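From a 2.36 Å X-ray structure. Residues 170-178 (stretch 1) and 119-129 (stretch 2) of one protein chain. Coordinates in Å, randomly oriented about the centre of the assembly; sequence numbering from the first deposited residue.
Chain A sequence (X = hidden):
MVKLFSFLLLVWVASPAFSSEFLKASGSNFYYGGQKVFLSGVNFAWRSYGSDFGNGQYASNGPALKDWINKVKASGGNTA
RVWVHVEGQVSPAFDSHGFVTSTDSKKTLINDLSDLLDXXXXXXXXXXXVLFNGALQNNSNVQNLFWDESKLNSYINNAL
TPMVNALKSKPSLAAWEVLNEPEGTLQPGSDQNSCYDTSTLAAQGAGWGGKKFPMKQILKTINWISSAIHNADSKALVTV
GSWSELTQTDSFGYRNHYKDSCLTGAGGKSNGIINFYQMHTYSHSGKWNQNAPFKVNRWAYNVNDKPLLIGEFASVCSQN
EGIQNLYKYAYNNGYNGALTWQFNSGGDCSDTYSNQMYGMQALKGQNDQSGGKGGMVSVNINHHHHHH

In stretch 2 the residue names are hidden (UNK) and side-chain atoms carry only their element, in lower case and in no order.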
# COMPACT_ATOMS: atom_id res chain seq x y z
N LYS A 170 -10.04 9.20 11.62
CA LYS A 170 -9.11 8.39 12.40
C LYS A 170 -7.66 8.68 12.00
O LYS A 170 -7.18 8.25 10.94
CB LYS A 170 -9.50 6.90 12.28
CG LYS A 170 -10.11 6.36 13.57
CD LYS A 170 -11.44 5.69 13.37
CE LYS A 170 -11.99 5.26 14.72
NZ LYS A 170 -13.46 5.33 14.85
N PRO A 171 -6.96 9.46 12.83
CA PRO A 171 -5.66 9.97 12.40
C PRO A 171 -4.63 8.87 12.17
O PRO A 171 -3.69 9.05 11.39
CB PRO A 171 -5.24 10.87 13.56
CG PRO A 171 -6.52 11.26 14.22
CD PRO A 171 -7.34 10.01 14.15
N SER A 172 -4.85 7.76 12.86
CA SER A 172 -4.11 6.54 12.72
C SER A 172 -4.13 5.96 11.29
O SER A 172 -3.24 5.16 10.94
CB SER A 172 -4.67 5.51 13.68
OG SER A 172 -3.57 4.86 14.28
N LEU A 173 -5.13 6.33 10.49
CA LEU A 173 -5.25 5.84 9.12
C LEU A 173 -4.45 6.72 8.21
O LEU A 173 -4.91 7.77 7.77
CB LEU A 173 -6.71 5.80 8.66
CG LEU A 173 -7.06 5.21 7.28
CD1 LEU A 173 -6.34 3.91 7.00
CD2 LEU A 173 -8.55 4.97 7.21
N ALA A 174 -3.22 6.29 7.93
CA ALA A 174 -2.33 7.06 7.11
C ALA A 174 -2.78 7.10 5.65
O ALA A 174 -2.81 8.15 5.05
CB ALA A 174 -0.92 6.49 7.22
N ALA A 175 -3.12 5.95 5.08
CA ALA A 175 -3.42 5.86 3.63
C ALA A 175 -4.20 4.61 3.23
O ALA A 175 -4.17 3.58 3.92
CB ALA A 175 -2.13 5.90 2.84
N TRP A 176 -4.90 4.72 2.11
CA TRP A 176 -5.57 3.56 1.51
C TRP A 176 -4.76 3.13 0.30
O TRP A 176 -4.31 3.96 -0.48
CB TRP A 176 -6.97 3.93 1.04
CG TRP A 176 -7.80 4.59 2.09
CD1 TRP A 176 -7.67 5.87 2.57
CD2 TRP A 176 -8.86 4.00 2.81
NE1 TRP A 176 -8.59 6.11 3.55
CE2 TRP A 176 -9.34 4.97 3.72
CE3 TRP A 176 -9.46 2.73 2.80
CZ2 TRP A 176 -10.42 4.73 4.58
CZ3 TRP A 176 -10.50 2.49 3.65
CH2 TRP A 176 -10.98 3.49 4.52
N GLU A 177 -4.60 1.82 0.13
CA GLU A 177 -3.98 1.29 -1.07
C GLU A 177 -4.98 0.48 -1.86
O GLU A 177 -5.53 -0.53 -1.40
CB GLU A 177 -2.77 0.46 -0.72
CG GLU A 177 -2.09 -0.12 -1.93
CD GLU A 177 -0.76 -0.78 -1.60
OE1 GLU A 177 -0.18 -0.50 -0.52
OE2 GLU A 177 -0.33 -1.59 -2.46
N VAL A 178 -5.20 0.91 -3.08
CA VAL A 178 -6.25 0.33 -3.87
C VAL A 178 -5.96 -1.10 -4.19
O VAL A 178 -6.80 -1.97 -4.01
CB VAL A 178 -6.45 1.05 -5.21
CG1 VAL A 178 -7.67 0.49 -5.92
CG2 VAL A 178 -6.62 2.53 -4.98
N UNK A 119 -6.55 1.31 18.27
CA UNK A 119 -5.54 0.68 19.11
C UNK A 119 -4.20 1.18 18.63
O UNK A 119 -3.33 1.52 19.43
o UNK A 119 -1.82 -3.07 22.64
c UNK A 119 -2.37 -2.27 20.45
c UNK A 119 -5.58 -0.85 19.03
c UNK A 119 -4.02 -2.25 22.18
c UNK A 119 -4.94 -1.70 21.29
c UNK A 119 -2.73 -2.53 21.76
c UNK A 119 -4.60 -1.45 19.98
c UNK A 119 -3.30 -1.74 19.58
N UNK A 120 -4.08 1.24 17.32
CA UNK A 120 -2.86 1.63 16.65
C UNK A 120 -2.47 3.05 17.02
O UNK A 120 -1.30 3.35 17.27
c UNK A 120 -3.06 1.53 15.14
N UNK A 121 -3.47 3.92 16.98
CA UNK A 121 -3.36 5.29 17.45
C UNK A 121 -2.75 5.35 18.82
O UNK A 121 -1.86 6.14 19.04
o UNK A 121 -5.03 8.30 16.99
n UNK A 121 -4.14 7.73 18.97
c UNK A 121 -4.66 7.43 17.80
c UNK A 121 -4.74 5.96 17.47
N UNK A 122 -3.20 4.52 19.75
CA UNK A 122 -2.70 4.55 21.13
C UNK A 122 -1.22 4.22 21.25
O UNK A 122 -0.55 4.61 22.20
N UNK A 123 -0.72 3.52 20.23
CA UNK A 123 0.67 3.11 20.15
C UNK A 123 1.49 3.98 19.21
O UNK A 123 2.66 3.68 18.92
c UNK A 123 0.71 1.69 19.64
c UNK A 123 -0.08 0.69 20.47
n UNK A 123 1.73 0.75 22.09
c UNK A 123 0.43 0.62 21.91
o UNK A 123 -0.35 0.47 22.85
N UNK A 124 0.88 5.08 18.76
CA UNK A 124 1.51 5.95 17.80
C UNK A 124 2.03 5.19 16.58
O UNK A 124 3.22 5.28 16.20
n UNK A 124 2.62 7.99 20.56
c UNK A 124 2.58 6.79 18.47
c UNK A 124 1.99 7.84 19.41
o UNK A 124 0.97 8.51 19.12
N UNK A 125 1.11 4.44 15.97
CA UNK A 125 1.35 3.78 14.70
C UNK A 125 0.28 4.05 13.64
O UNK A 125 -0.91 3.95 13.86
c UNK A 125 2.68 1.92 15.67
c UNK A 125 1.45 2.26 14.87
c UNK A 125 1.49 1.57 13.52
N UNK A 126 0.77 4.32 12.46
CA UNK A 126 0.00 4.54 11.31
C UNK A 126 -0.30 3.24 10.59
O UNK A 126 0.55 2.32 10.48
c UNK A 126 2.04 7.51 11.03
c UNK A 126 -0.33 8.99 10.93
c UNK A 126 0.84 5.41 10.36
c UNK A 126 0.85 6.87 10.71
c UNK A 126 0.88 9.61 11.27
c UNK A 126 -0.34 7.63 10.64
c UNK A 126 2.07 8.85 11.32
N UNK A 127 -1.51 3.19 10.04
CA UNK A 127 -1.89 2.06 9.23
C UNK A 127 -2.00 2.42 7.77
O UNK A 127 -2.44 3.50 7.42
c UNK A 127 -3.17 0.75 11.05
c UNK A 127 -3.22 1.51 9.74
c UNK A 127 -1.90 -0.09 11.17
c UNK A 127 -4.40 -0.15 11.19
N UNK A 128 -1.58 1.52 6.92
CA UNK A 128 -1.93 1.60 5.52
C UNK A 128 -2.83 0.41 5.28
O UNK A 128 -2.48 -0.73 5.58
c UNK A 128 1.52 2.72 4.17
c UNK A 128 -1.17 1.41 3.13
c UNK A 128 0.12 2.84 4.75
c UNK A 128 -0.72 1.57 4.59
N UNK A 129 -4.04 0.69 4.81
CA UNK A 129 -5.00 -0.35 4.58
C UNK A 129 -4.93 -0.68 3.11
O UNK A 129 -5.15 0.20 2.30
c UNK A 129 -6.47 0.47 6.43
c UNK A 129 -5.80 -0.62 7.27
c UNK A 129 -7.92 0.67 6.87
c UNK A 129 -6.38 0.16 4.95

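Position 119 has one carbon leading to a six-carbon ring that bears an oxygen: Y119. Its CA-to-CB bond points away from stretch 1, and its hydroxyl is hydrogen-bonded elsewhere in the structure. Position 120 carries a single carbon, 3.5 Å from S172 OG when measured from its CB; this is A120, whose one-carbon side chain points toward stretch 1 and is buried where the serine hydroxyl comes close to the helix. At 121, two carbons end in one oxygen and one nitrogen; the CB lies 3.6 Å from S172 OG, and the backbone N is 2.9 Å from that same oxygen. This is N121. Position 122 has no side-chain atoms and is G122; a CB here would be crowded by the O of Y119, at 3.3 Å.

Position 123 shows three carbons, the third carrying oxygen and nitrogen: Q123. The end of this partly exposed polar chain leads away from stretch 1. Position 124 has two carbons, the second with oxygen and nitrogen, hence N124. Its phi/psi of 51/55 is left-handed, a conformation asparagine adopts more readily than most residues. At 125, one carbon carries two others: V125, buried and pointing away, while its backbone O accepts a 2.8 Å hydrogen bond from S172 OG.

Position 126 has one carbon and a six-carbon ring without oxygen; P171 O meets the ring edge, and another ring carbon packs on A174 CB. It is F126, with CE1 3.4 Å from P171 O and CD1 3.7 Å from A174 CB. Position 127 has four carbons forked at the second, on the sheet face of L173, its CB 3.8 Å from S172 O: L127, wholly apolar as suits this buried place. Position 128 also has four carbons, but forked at the first, its two-carbon arm nearing A175 CB: I128, a beta-branched residue well suited to a strand, with CG1 4.3 Å from A175 CB. Position 129, again forked at the second, meets L173 CD1 on the face shared with W176: L129, its CG 3.5 Å from L173 CD1.

The contact is a parallel strand pairing. L127 N donates to S172 O (2.8 Å), L129 N to A175 O (3.0 Å), and E177 N to L129 O (2.8 Å). Between L173 and A175 the register shifts by one, a beta bulge, where L127 O accepts from A174 N at 2.9 Å and, weakly, from A175 N at 3.5 Å. At the bulge A174 CB points toward stretch 2, where it meets F126. Backbone bonds thus set the alignment, apolar side chains pack around it, and S172 ties the start of the pairing to the loop.

Stretch 2, residues 119-129: YANGQNVFLIL
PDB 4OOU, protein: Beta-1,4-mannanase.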